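Local coordinates for fructuronate-tagaturonate epimerase UxaE from Cohnella laeviribosi in complex with 1 glycerol (Cohnella laeviribosi, PDB 6IL9), which catalyses the epimerisation that interconverts fructuronate and tagaturonate, two keto sugar acids, as a zinc-containing TIM-barrel enzyme, at residues 101-106 / 474-479; 119-124 / 140-145; 363-368 / 485-490; 368-373 / 478-483; 376-381 / 466-471. All coordinates share one frame; numbering follows the deposited sequence.

Four of the five contacts involve helix 469-487, which runs past the TIM barrel near the chain end. Along it interaction 5 comes first, then interaction 1, interaction 4 and interaction 3; interactions 1 and 4 share Ser478 and His479, with centres about 8 Å apart, whereas interactions 3 and 5 lie about 24 Å apart. Strand 363-367, the last of the barrel, leads directly into helix 369-382, so interactions 3, 4 and 5 follow one strand-helix unit. Interaction 2 joins the barrel's second strand to helix 135-149 and touches interaction 1 through Ala145. The C-terminal helix thus bridges the segment that follows the first barrel strand and the last strand with its helix.

Interaction 1 (101-106 / 474-479); sequences GIAGPG and AALRSH
Leu476 puts its CD1 methyl against Ala103, touching the small side chain and the backbone together: CD1 lies 3.8 Å from Ala103 CB and also 3.8 Å from Ala103 O. With CG anti to the carbonyl carbon (chi1 -67°), the leucine reaches from helix 469-487 toward the loop that leads into helix 104-111. The backbones come close at Gly106, whose CA is 5.7 Å from Leu476 CA and 4.1 Å from Leu476 CD1. Lacking a side chain, Gly106 lets the leucine methyl rest directly over its backbone. The next residue, Arg477, passes its aliphatic part by the same helix start, CG standing 4.1 Å from Gly106 O. Its chain then bends at chi3, and one face of the guanidinium meets Ala474 CA near its rim, while NH1 hydrogen-bonds to Gln109 OE1. No hydrogen bond crosses between the two segments. Tyr472, on the same helix as Leu476, also touches Ala103, and Leu476 itself reaches Asn371 of helix 369-382. The arrangement is close apolar packing of a C-terminal helix on a glycine-containing helix start, in the layer of helices around the TIM barrel.

Interaction 2 (119-124 / 140-145); sequences ILAQQS and DAAAYA
Ala142 sets its single methyl against two consecutive residues of the strand: its CB lies 3.7 Å from Leu120 CB and 3.9 Å from Ala121 CB. Both strand residues point their beta carbons at the helix, which a regular strand would not allow for neighbours; Leu120 makes it possible with a nearly helical backbone (phi -81°, psi -25°), a local break in the extended chain. Leu120 carries CG anti to its carbonyl carbon (chi1 -78°), and the branch runs on beside the helix, CD1 coming 4.1 Å from Ala142 O. The small alanine lets the backbones approach closely, with Leu120 CA and Ala142 CA 5.5 Å apart. No hydrogen bond joins the segments. Further along the strand, Gln123 folds back through two successive bends of its chain, and its NE2 donates to Gln122 O at 2.9 Å, in the carbonyl plane and on a lone pair. That bond holds the terminal amide of Gln123 beside the backbone of the preceding residue, while Gln122 NE2 bonds to Thr367 O of the last barrel strand. Strand 117-124 lies between strands 93-96 and 156-162 in the barrel, and Ala121 bonds through its backbone to Asp158. Helix 135-149 packs on the outside, where Val146, Val138 and Ile139 extend the contact with the strand, and Ala143 and Tyr144 touch helix 69-78.

Interaction 3 (363-368 / 485-490); sequences FHVKTA and DLLGVK
Phe363 and Leu487 form the main apolar contact between the last strand of the TIM barrel and the end of helix 469-487. The leucine comes obliquely at the ring's far end: its CB is 3.8 Å from Phe363 CZ, and CD2 sits 4.0 Å above one face of the ring, displaced toward the rim. Phe363 holds CG between its backbone N and carbonyl carbon (chi1 55°), which directs the ring toward the helix end. A second aliphatic contact is made by Val365, two residues along the strand; it meets Leu487 tip to tip, with Val365 CG2 4.1 Å from Leu487 CD2. Ile116 adds to this apolar group by touching both Phe363 and Val489, and Phe352 meets Leu487. Among polar bonds, none crosses between the segments. The helix instead ends in a Schellman motif, in which Gly488 has positive phi (84°) and its N bonds back to Asp485 O at 3.1 Å. This turn redirects the chain toward the barrel, and Arg114 ties its two sides together, with a salt bridge to Asp485 OD1 and a hydrogen bond to Val489 O. Beyond the turn, Val489 approaches the phenyl ring at its edge, near the ring plane, its CG2 4.1 Å from Phe363 CZ.

Interaction 4 (368-373 / 478-483); sequences AGTNWL and SHIGKH
Helices 369-373 and 478-483 run roughly antiparallel, their N-to-C directions 145° apart and their axes 11.1 Å from each other at closest approach. The first begins directly after the last strand of the TIM barrel, and the second belongs to the C-terminal helix 469-487. Asn371 and Ile480 have the nearest alpha carbons, 8.5 Å apart, so side chains must bridge the gap. Thr370 and His479 do so from opposite directions: His479 NE2 donates to Thr370 OG1 at 2.8 Å, with the oxygen tilted 16° from the imidazole plane. The torsion of Thr370 sets OG1 anti to its backbone N (chi1 -154°), turning the oxygen to the histidine; it also hydrogen-bonds to Asp347 OD2. The histidine is buttressed along its own helix, for His483 sets its CE1 edge over one face of the His479 ring, toward the rim, in an edge-to-face (T-shaped) contact, and its ND1 donates to His479 O at 2.8 Å from above the carbonyl plane. His483 NE2 in turn bonds to Asp347 N, linking both histidines to the loop after the phosphoserine at position 346. That modified residue accepts bonds through O3P from Ala368 N and Thr370 N, at the beginning of the helix, where backbone N-H groups would help stabilise a negative charge. Bound glycerol lies about 7 Å from the Thr370 side chain. Asn371 is held by polar partners beyond the contact, ND2 by Gly97 O and OD1 by His107 NE2. Crossing it at about a right angle, Ile480 brings its CD1 methyl to 3.4 Å from Asn371 OD1.

Interaction 5 (376-381 / 466-471); sequences VRIVAK and SEREED
Ile378 sends its two branches to different residues at the junction of helices 458-467 and 469-487. Its CG2 methyl lies 3.7 Å from Arg468 CB, while CD1, at the end of the longer branch, stands 3.8 Å from Asp471 CB and 3.8 Å from Asp471 O. Ile378 places CG1 anti to the carbonyl carbon and CG2 anti to the backbone N (chi1 -68°), which splits the branches between these two partners. Both meetings are oblique and use the aliphatic parts of residues whose charged ends engage each other. Arg468 bends at chi2 and chi3, and its guanidinium turns back to Asp471 in a salt bridge, Arg468 NH2 lying 3.1 Å from Asp471 OD2. Arg468 NE also donates to Asp471 OD2, at 3.3 Å, so two nitrogens grip one oxygen side-on. The oxygen lies in the guanidinium plane; NH2 meets it nearly along its C-O axis, whereas NE comes from 45° above the carboxylate plane. This pairing probably limits rotation of both groups and keeps their CH2 groups against the isoleucine. Arg468 itself leaves helical geometry after helix 458-467 and occupies the N-cap position of the next helix. Farther out, Glu469 forms a salt bridge with Lys35 and a hydrogen bond with Tyr19, and Lys35 also hydrogen-bonds to Ser466 O, so one lysine spans the junction. On helix 369-382, Val379 reaches Phe461 and Leu465 of helix 458-467. The contact packs the helix that follows the last barrel strand against the break between two consecutive C-terminal helices, at the periphery of the TIM-barrel fold.

Interaction 1 (101-106 / 474-479)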
# COMPACT_ATOMS: atom_id res chain seq x y z
N GLY A 101 -5.35 10.65 -2.11
CA GLY A 101 -4.37 11.70 -2.29
C GLY A 101 -4.31 12.75 -1.21
O GLY A 101 -3.62 13.77 -1.40
N ILE A 102 -5.00 12.56 -0.08
CA ILE A 102 -5.05 13.55 1.00
C ILE A 102 -4.52 13.01 2.32
O ILE A 102 -4.58 13.73 3.32
CB ILE A 102 -6.47 14.10 1.20
CG1 ILE A 102 -7.44 12.99 1.60
CG2 ILE A 102 -6.95 14.82 -0.06
CD1 ILE A 102 -8.85 13.49 1.97
N ALA A 103 -4.04 11.77 2.38
CA ALA A 103 -3.61 11.19 3.65
C ALA A 103 -2.12 11.33 3.91
O ALA A 103 -1.66 10.99 5.01
CB ALA A 103 -3.98 9.70 3.71
N GLY A 104 -1.36 11.82 2.94
CA GLY A 104 0.08 11.91 3.06
C GLY A 104 0.57 12.58 4.33
O GLY A 104 1.38 12.03 5.08
N PRO A 105 0.11 13.82 4.59
CA PRO A 105 0.60 14.53 5.78
C PRO A 105 0.32 13.80 7.08
O PRO A 105 1.22 13.67 7.92
CB PRO A 105 -0.12 15.88 5.70
CG PRO A 105 -0.39 16.06 4.24
CD PRO A 105 -0.72 14.68 3.73
N GLY A 106 -0.91 13.33 7.27
CA GLY A 106 -1.23 12.54 8.45
C GLY A 106 -0.35 11.31 8.57
O GLY A 106 0.08 10.95 9.67
N ALA A 474 -5.72 13.87 12.66
CA ALA A 474 -5.72 13.32 14.02
C ALA A 474 -6.20 11.88 14.02
O ALA A 474 -5.70 11.05 14.79
CB ALA A 474 -6.60 14.17 14.94
N ALA A 475 -7.18 11.58 13.17
CA ALA A 475 -7.67 10.22 13.07
C ALA A 475 -6.60 9.28 12.52
O ALA A 475 -6.44 8.16 13.00
CB ALA A 475 -8.93 10.18 12.21
N LEU A 476 -5.86 9.73 11.49
CA LEU A 476 -4.80 8.88 10.96
C LEU A 476 -3.70 8.65 12.00
O LEU A 476 -3.23 7.52 12.18
CB LEU A 476 -4.21 9.49 9.69
CG LEU A 476 -5.17 9.55 8.50
CD1 LEU A 476 -4.54 10.38 7.41
CD2 LEU A 476 -5.52 8.14 7.98
N ARG A 477 -3.29 9.72 12.70
CA ARG A 477 -2.27 9.57 13.73
C ARG A 477 -2.70 8.54 14.77
O ARG A 477 -1.90 7.68 15.17
CB ARG A 477 -2.00 10.92 14.41
CG ARG A 477 -1.29 11.88 13.47
CD ARG A 477 -0.76 13.10 14.23
NE ARG A 477 -1.81 13.79 14.97
CZ ARG A 477 -2.49 14.84 14.52
NH1 ARG A 477 -2.24 15.33 13.32
NH2 ARG A 477 -3.41 15.42 15.28
N SER A 478 -3.97 8.58 15.17
CA SER A 478 -4.44 7.67 16.20
C SER A 478 -4.55 6.25 15.67
O SER A 478 -4.13 5.28 16.32
CB SER A 478 -5.81 8.15 16.71
OG SER A 478 -6.37 7.19 17.59
N HIS A 479 -5.11 6.10 14.47
CA HIS A 479 -5.42 4.79 13.92
C HIS A 479 -4.17 4.09 13.42
O HIS A 479 -3.92 2.93 13.76
CB HIS A 479 -6.44 4.97 12.80
CG HIS A 479 -6.92 3.69 12.20
ND1 HIS A 479 -7.67 2.77 12.91
CD2 HIS A 479 -6.77 3.17 10.96
CE1 HIS A 479 -7.95 1.74 12.13
NE2 HIS A 479 -7.42 1.96 10.95

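Interaction 2 (119-124 / 140-145)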
# COMPACT_ATOMS: atom_id res chain seq x y z
N ILE A 119 6.42 3.79 3.14
CA ILE A 119 6.16 3.69 1.71
C ILE A 119 4.90 4.52 1.50
O ILE A 119 3.77 4.03 1.60
CB ILE A 119 6.00 2.24 1.26
CG1 ILE A 119 7.15 1.38 1.82
CG2 ILE A 119 5.95 2.16 -0.27
CD1 ILE A 119 8.57 1.85 1.44
N LEU A 120 5.09 5.82 1.24
CA LEU A 120 3.97 6.76 1.26
C LEU A 120 3.17 6.74 -0.02
O LEU A 120 2.00 7.15 -0.01
CB LEU A 120 4.47 8.19 1.48
CG LEU A 120 4.87 8.65 2.86
CD1 LEU A 120 5.38 10.07 2.68
CD2 LEU A 120 3.66 8.64 3.78
N ALA A 121 3.79 6.33 -1.12
CA ALA A 121 3.13 6.21 -2.42
C ALA A 121 2.94 4.73 -2.68
O ALA A 121 3.91 4.01 -2.95
CB ALA A 121 3.97 6.87 -3.51
N GLN A 122 1.70 4.26 -2.60
CA GLN A 122 1.45 2.84 -2.80
C GLN A 122 0.01 2.70 -3.28
O GLN A 122 -0.91 2.98 -2.51
CB GLN A 122 1.67 2.06 -1.51
CG GLN A 122 1.18 0.62 -1.59
CD GLN A 122 0.64 0.12 -0.27
OE1 GLN A 122 1.41 -0.15 0.65
NE2 GLN A 122 -0.67 0.00 -0.16
N GLN A 123 -0.17 2.28 -4.53
CA GLN A 123 -1.50 1.98 -5.05
C GLN A 123 -1.37 0.84 -6.05
O GLN A 123 -0.35 0.70 -6.72
CB GLN A 123 -2.15 3.20 -5.74
CG GLN A 123 -2.72 4.26 -4.78
CD GLN A 123 -3.96 3.77 -4.07
OE1 GLN A 123 -5.08 3.91 -4.58
NE2 GLN A 123 -3.79 3.18 -2.89
N SER A 124 -2.42 0.02 -6.12
CA SER A 124 -2.47 -1.08 -7.08
C SER A 124 -3.05 -0.59 -8.41
O SER A 124 -3.69 0.46 -8.49
CB SER A 124 -3.33 -2.23 -6.56
OG SER A 124 -4.71 -1.87 -6.53
N ASP A 140 3.10 12.24 -6.63
CA ASP A 140 2.91 13.67 -6.36
C ASP A 140 2.46 13.89 -4.92
O ASP A 140 3.01 14.72 -4.20
CB ASP A 140 1.86 14.29 -7.29
CG ASP A 140 2.33 14.47 -8.74
OD1 ASP A 140 3.54 14.42 -9.04
OD2 ASP A 140 1.43 14.68 -9.60
N ALA A 141 1.42 13.15 -4.51
CA ALA A 141 0.85 13.36 -3.18
C ALA A 141 1.86 13.05 -2.09
O ALA A 141 1.95 13.78 -1.10
CB ALA A 141 -0.41 12.49 -3.01
N ALA A 142 2.66 11.99 -2.27
CA ALA A 142 3.68 11.65 -1.28
C ALA A 142 4.80 12.70 -1.23
O ALA A 142 5.26 13.05 -0.14
CB ALA A 142 4.27 10.27 -1.58
N ALA A 143 5.25 13.18 -2.39
CA ALA A 143 6.33 14.16 -2.41
C ALA A 143 5.89 15.47 -1.76
O ALA A 143 6.65 16.08 -1.00
CB ALA A 143 6.79 14.42 -3.85
N TYR A 144 4.67 15.91 -2.06
CA TYR A 144 4.19 17.14 -1.45
C TYR A 144 3.95 16.96 0.04
O TYR A 144 4.09 17.92 0.81
CB TYR A 144 2.91 17.59 -2.16
CG TYR A 144 3.16 18.34 -3.45
CD1 TYR A 144 3.91 19.50 -3.47
CD2 TYR A 144 2.62 17.88 -4.65
CE1 TYR A 144 4.12 20.20 -4.65
CE2 TYR A 144 2.84 18.57 -5.84
CZ TYR A 144 3.58 19.73 -5.82
OH TYR A 144 3.78 20.42 -7.00
N ALA A 145 3.60 15.74 0.46
CA ALA A 145 3.39 15.48 1.88
C ALA A 145 4.69 15.62 2.67
O ALA A 145 4.70 16.25 3.74
CB ALA A 145 2.81 14.08 2.07

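Interaction 3 (363-368 / 485-490)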
# COMPACT_ATOMS: atom_id res chain seq x y z
N PHE A 363 10.06 -6.18 9.07
CA PHE A 363 8.89 -6.63 8.34
C PHE A 363 8.49 -5.54 7.36
O PHE A 363 8.98 -4.42 7.42
CB PHE A 363 7.72 -6.93 9.29
CG PHE A 363 7.37 -5.75 10.20
CD1 PHE A 363 6.73 -4.62 9.69
CD2 PHE A 363 7.67 -5.79 11.55
CE1 PHE A 363 6.43 -3.54 10.53
CE2 PHE A 363 7.36 -4.71 12.40
CZ PHE A 363 6.74 -3.59 11.89
N HIS A 364 7.58 -5.90 6.46
CA HIS A 364 6.77 -4.95 5.72
C HIS A 364 5.31 -5.26 5.99
O HIS A 364 4.91 -6.43 5.92
CB HIS A 364 7.05 -5.01 4.22
CG HIS A 364 6.40 -3.90 3.46
ND1 HIS A 364 6.71 -2.58 3.67
CD2 HIS A 364 5.43 -3.92 2.51
CE1 HIS A 364 5.97 -1.82 2.88
NE2 HIS A 364 5.18 -2.61 2.17
N VAL A 365 4.52 -4.23 6.30
CA VAL A 365 3.07 -4.36 6.44
C VAL A 365 2.43 -3.36 5.49
O VAL A 365 2.83 -2.20 5.46
CB VAL A 365 2.62 -4.10 7.89
CG1 VAL A 365 1.10 -4.06 7.97
CG2 VAL A 365 3.19 -5.18 8.83
N LYS A 366 1.43 -3.81 4.72
CA LYS A 366 0.75 -2.93 3.77
C LYS A 366 -0.65 -2.57 4.25
O LYS A 366 -1.38 -3.42 4.76
CB LYS A 366 0.64 -3.57 2.38
CG LYS A 366 1.96 -3.75 1.70
CD LYS A 366 1.79 -3.83 0.18
CE LYS A 366 3.12 -4.23 -0.43
NZ LYS A 366 3.06 -4.26 -1.92
N THR A 367 -0.99 -1.29 4.11
CA THR A 367 -2.33 -0.76 4.31
C THR A 367 -2.71 0.10 3.11
O THR A 367 -1.85 0.60 2.37
CB THR A 367 -2.45 0.11 5.58
OG1 THR A 367 -1.85 1.40 5.34
CG2 THR A 367 -1.78 -0.55 6.77
N ALA A 368 -4.02 0.29 2.93
CA ALA A 368 -4.51 1.26 1.96
C ALA A 368 -5.95 1.65 2.28
O ALA A 368 -6.22 2.80 2.66
CB ALA A 368 -4.40 0.70 0.53
N ASP A 485 2.16 0.87 17.22
CA ASP A 485 2.34 0.49 18.63
C ASP A 485 2.23 -1.02 18.82
O ASP A 485 3.06 -1.62 19.51
CB ASP A 485 1.29 1.21 19.48
CG ASP A 485 1.53 2.71 19.57
OD1 ASP A 485 2.62 3.16 19.13
OD2 ASP A 485 0.64 3.44 20.06
N LEU A 486 1.22 -1.65 18.21
CA LEU A 486 1.04 -3.08 18.41
C LEU A 486 2.09 -3.89 17.65
O LEU A 486 2.44 -5.00 18.06
CB LEU A 486 -0.36 -3.51 17.99
CG LEU A 486 -1.46 -3.08 18.97
CD1 LEU A 486 -2.83 -3.27 18.36
CD2 LEU A 486 -1.31 -3.92 20.23
N LEU A 487 2.61 -3.35 16.55
CA LEU A 487 3.72 -4.01 15.87
C LEU A 487 5.01 -3.91 16.66
O LEU A 487 5.98 -4.59 16.30
CB LEU A 487 3.94 -3.40 14.47
CG LEU A 487 2.90 -3.81 13.43
CD1 LEU A 487 2.85 -2.81 12.27
CD2 LEU A 487 3.18 -5.21 12.90
N GLY A 488 5.06 -3.09 17.70
CA GLY A 488 6.28 -2.91 18.47
C GLY A 488 7.26 -1.91 17.92
O GLY A 488 8.44 -1.92 18.31
N VAL A 489 6.83 -1.03 17.02
CA VAL A 489 7.74 -0.07 16.41
C VAL A 489 8.26 0.89 17.46
O VAL A 489 7.48 1.53 18.17
CB VAL A 489 7.04 0.69 15.29
CG1 VAL A 489 7.96 1.80 14.77
CG2 VAL A 489 6.62 -0.26 14.20
N LYS A 490 9.59 1.02 17.52
CA LYS A 490 10.31 1.93 18.41
C LYS A 490 10.15 1.57 19.88
O LYS A 490 9.03 1.48 20.39
CB LYS A 490 9.89 3.39 18.18
CG LYS A 490 10.40 4.27 19.32
CD LYS A 490 10.11 5.74 19.12
CE LYS A 490 11.39 6.57 19.24
NZ LYS A 490 12.33 6.50 18.07

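Interaction 4 (368-373 / 478-483)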
# COMPACT_ATOMS: atom_id res chain seq x y z
N ALA A 368 -4.02 0.29 2.93
CA ALA A 368 -4.51 1.26 1.96
C ALA A 368 -5.95 1.65 2.28
O ALA A 368 -6.22 2.80 2.66
CB ALA A 368 -4.40 0.70 0.53
N GLY A 369 -6.88 0.69 2.18
CA GLY A 369 -8.29 1.01 2.35
C GLY A 369 -8.66 1.53 3.72
O GLY A 369 -9.63 2.27 3.87
N THR A 370 -7.90 1.14 4.76
CA THR A 370 -8.23 1.62 6.10
C THR A 370 -8.08 3.14 6.18
O THR A 370 -8.76 3.78 6.99
CB THR A 370 -7.34 0.95 7.15
OG1 THR A 370 -8.02 0.93 8.41
CG2 THR A 370 -5.99 1.66 7.30
N ASN A 371 -7.23 3.72 5.34
CA ASN A 371 -7.06 5.16 5.33
C ASN A 371 -8.24 5.85 4.66
O ASN A 371 -8.61 6.97 5.03
CB ASN A 371 -5.73 5.48 4.65
CG ASN A 371 -4.56 4.78 5.34
OD1 ASN A 371 -4.36 4.96 6.54
ND2 ASN A 371 -3.82 3.97 4.60
N TRP A 372 -8.85 5.17 3.68
CA TRP A 372 -10.12 5.62 3.11
C TRP A 372 -11.25 5.48 4.13
O TRP A 372 -12.10 6.36 4.25
CB TRP A 372 -10.39 4.81 1.83
CG TRP A 372 -11.81 4.42 1.54
CD1 TRP A 372 -12.39 3.19 1.73
CD2 TRP A 372 -12.82 5.25 0.94
NE1 TRP A 372 -13.70 3.21 1.32
CE2 TRP A 372 -13.99 4.46 0.82
CE3 TRP A 372 -12.85 6.57 0.50
CZ2 TRP A 372 -15.18 4.96 0.27
CZ3 TRP A 372 -14.03 7.06 -0.05
CH2 TRP A 372 -15.18 6.26 -0.15
N LEU A 373 -11.26 4.39 4.91
CA LEU A 373 -12.33 4.25 5.89
C LEU A 373 -12.24 5.31 6.98
O LEU A 373 -13.27 5.71 7.53
CB LEU A 373 -12.32 2.85 6.51
CG LEU A 373 -12.78 1.70 5.62
CD1 LEU A 373 -12.77 0.38 6.40
CD2 LEU A 373 -14.17 1.94 5.01
N SER A 478 -3.97 8.58 15.17
CA SER A 478 -4.44 7.67 16.20
C SER A 478 -4.55 6.25 15.67
O SER A 478 -4.13 5.28 16.32
CB SER A 478 -5.81 8.15 16.71
OG SER A 478 -6.37 7.19 17.59
N HIS A 479 -5.11 6.10 14.47
CA HIS A 479 -5.42 4.79 13.92
C HIS A 479 -4.17 4.09 13.42
O HIS A 479 -3.92 2.93 13.76
CB HIS A 479 -6.44 4.97 12.80
CG HIS A 479 -6.92 3.69 12.20
ND1 HIS A 479 -7.67 2.77 12.91
CD2 HIS A 479 -6.77 3.17 10.96
CE1 HIS A 479 -7.95 1.74 12.13
NE2 HIS A 479 -7.42 1.96 10.95
N ILE A 480 -3.37 4.75 12.58
CA ILE A 480 -2.11 4.13 12.16
C ILE A 480 -1.14 4.04 13.34
O ILE A 480 -0.35 3.10 13.43
CB ILE A 480 -1.52 4.90 10.96
CG1 ILE A 480 -2.54 4.93 9.82
CG2 ILE A 480 -0.20 4.27 10.47
CD1 ILE A 480 -2.97 3.55 9.36
N GLY A 481 -1.20 5.01 14.26
CA GLY A 481 -0.36 4.92 15.45
C GLY A 481 -0.61 3.63 16.21
O GLY A 481 0.33 3.00 16.70
N LYS A 482 -1.87 3.23 16.32
CA LYS A 482 -2.19 1.98 17.02
C LYS A 482 -1.59 0.77 16.30
O LYS A 482 -1.16 -0.19 16.95
CB LYS A 482 -3.70 1.83 17.14
CG LYS A 482 -4.13 0.47 17.64
CD LYS A 482 -5.63 0.43 17.85
CE LYS A 482 -6.04 -0.93 18.40
NZ LYS A 482 -7.47 -0.93 18.82
N HIS A 483 -1.58 0.80 14.97
CA HIS A 483 -0.91 -0.27 14.21
C HIS A 483 0.56 -0.34 14.58
O HIS A 483 1.10 -1.42 14.87
CB HIS A 483 -1.04 -0.02 12.70
CG HIS A 483 -2.40 -0.27 12.14
ND1 HIS A 483 -3.49 0.54 12.40
CD2 HIS A 483 -2.84 -1.23 11.29
CE1 HIS A 483 -4.54 0.08 11.74
NE2 HIS A 483 -4.18 -0.99 11.06

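Interaction 5 (376-381 / 466-471)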
# COMPACT_ATOMS: atom_id res chain seq x y z
N VAL A 376 -14.05 8.18 5.52
CA VAL A 376 -15.48 7.92 5.62
C VAL A 376 -15.97 8.18 7.04
O VAL A 376 -17.05 8.76 7.25
CB VAL A 376 -15.80 6.48 5.16
CG1 VAL A 376 -17.27 6.14 5.48
CG2 VAL A 376 -15.53 6.32 3.67
N ARG A 377 -15.19 7.76 8.04
CA ARG A 377 -15.56 8.01 9.43
C ARG A 377 -15.69 9.51 9.70
O ARG A 377 -16.61 9.93 10.42
CB ARG A 377 -14.53 7.38 10.36
CG ARG A 377 -14.98 7.30 11.80
CD ARG A 377 -13.79 7.18 12.74
NE ARG A 377 -12.95 6.00 12.51
CZ ARG A 377 -13.24 4.77 12.96
NH1 ARG A 377 -14.36 4.54 13.62
NH2 ARG A 377 -12.40 3.77 12.73
N ILE A 378 -14.80 10.33 9.14
CA ILE A 378 -14.94 11.77 9.30
C ILE A 378 -16.26 12.25 8.70
O ILE A 378 -16.93 13.13 9.27
CB ILE A 378 -13.74 12.51 8.67
CG1 ILE A 378 -12.47 12.22 9.46
CG2 ILE A 378 -14.03 14.02 8.58
CD1 ILE A 378 -12.49 12.66 10.89
N VAL A 379 -16.64 11.71 7.54
CA VAL A 379 -17.90 12.10 6.92
C VAL A 379 -19.07 11.69 7.81
O VAL A 379 -20.02 12.47 8.02
CB VAL A 379 -18.02 11.50 5.50
CG1 VAL A 379 -19.41 11.76 4.92
CG2 VAL A 379 -16.95 12.06 4.59
N ALA A 380 -19.03 10.47 8.35
CA ALA A 380 -20.10 10.06 9.26
C ALA A 380 -20.22 11.01 10.45
O ALA A 380 -21.33 11.30 10.91
CB ALA A 380 -19.86 8.63 9.75
N LYS A 381 -19.09 11.52 10.95
CA LYS A 381 -19.09 12.38 12.13
C LYS A 381 -19.51 13.82 11.82
O LYS A 381 -20.12 14.47 12.67
CB LYS A 381 -17.71 12.41 12.78
CG LYS A 381 -17.32 11.13 13.49
CD LYS A 381 -15.91 11.20 14.04
CE LYS A 381 -15.51 9.88 14.70
NZ LYS A 381 -16.12 9.73 16.04
N SER A 466 -11.51 18.40 3.22
CA SER A 466 -10.67 19.59 3.31
C SER A 466 -11.08 20.46 4.49
O SER A 466 -10.22 20.95 5.24
CB SER A 466 -10.75 20.38 2.00
OG SER A 466 -9.96 21.55 2.06
N GLU A 467 -12.39 20.65 4.70
CA GLU A 467 -12.85 21.41 5.85
C GLU A 467 -12.43 20.76 7.16
O GLU A 467 -12.23 21.45 8.16
CB GLU A 467 -14.38 21.57 5.80
CG GLU A 467 -14.87 22.43 4.65
CD GLU A 467 -16.35 22.21 4.32
OE1 GLU A 467 -16.83 22.83 3.34
OE2 GLU A 467 -17.02 21.42 5.02
N ARG A 468 -12.31 19.43 7.18
CA ARG A 468 -11.98 18.69 8.39
C ARG A 468 -10.58 18.09 8.31
O ARG A 468 -10.31 17.01 8.83
CB ARG A 468 -13.01 17.59 8.65
CG ARG A 468 -14.46 17.99 8.43
CD ARG A 468 -14.84 19.21 9.23
NE ARG A 468 -14.82 18.94 10.66
CZ ARG A 468 -15.70 19.44 11.52
NH1 ARG A 468 -16.68 20.22 11.09
NH2 ARG A 468 -15.59 19.15 12.81
N GLU A 469 -9.67 18.81 7.65
CA GLU A 469 -8.30 18.32 7.47
C GLU A 469 -7.63 17.99 8.80
O GLU A 469 -6.95 16.96 8.92
CB GLU A 469 -7.50 19.38 6.70
CG GLU A 469 -6.02 19.13 6.58
CD GLU A 469 -5.34 20.18 5.70
OE1 GLU A 469 -4.31 20.75 6.13
OE2 GLU A 469 -5.87 20.43 4.59
N GLU A 470 -7.82 18.84 9.82
CA GLU A 470 -7.17 18.57 11.10
C GLU A 470 -7.78 17.34 11.77
O GLU A 470 -7.06 16.54 12.37
CB GLU A 470 -7.28 19.78 12.02
CG GLU A 470 -6.02 20.63 12.04
CD GLU A 470 -6.06 21.71 13.11
OE1 GLU A 470 -5.00 22.32 13.37
OE2 GLU A 470 -7.15 21.94 13.69
N ASP A 471 -9.10 17.17 11.66
CA ASP A 471 -9.74 15.98 12.22
C ASP A 471 -9.26 14.72 11.53
O ASP A 471 -9.02 13.70 12.18
CB ASP A 471 -11.27 16.06 12.10
CG ASP A 471 -11.88 17.08 13.05
OD1 ASP A 471 -11.18 17.63 13.91
OD2 ASP A 471 -13.10 17.31 12.92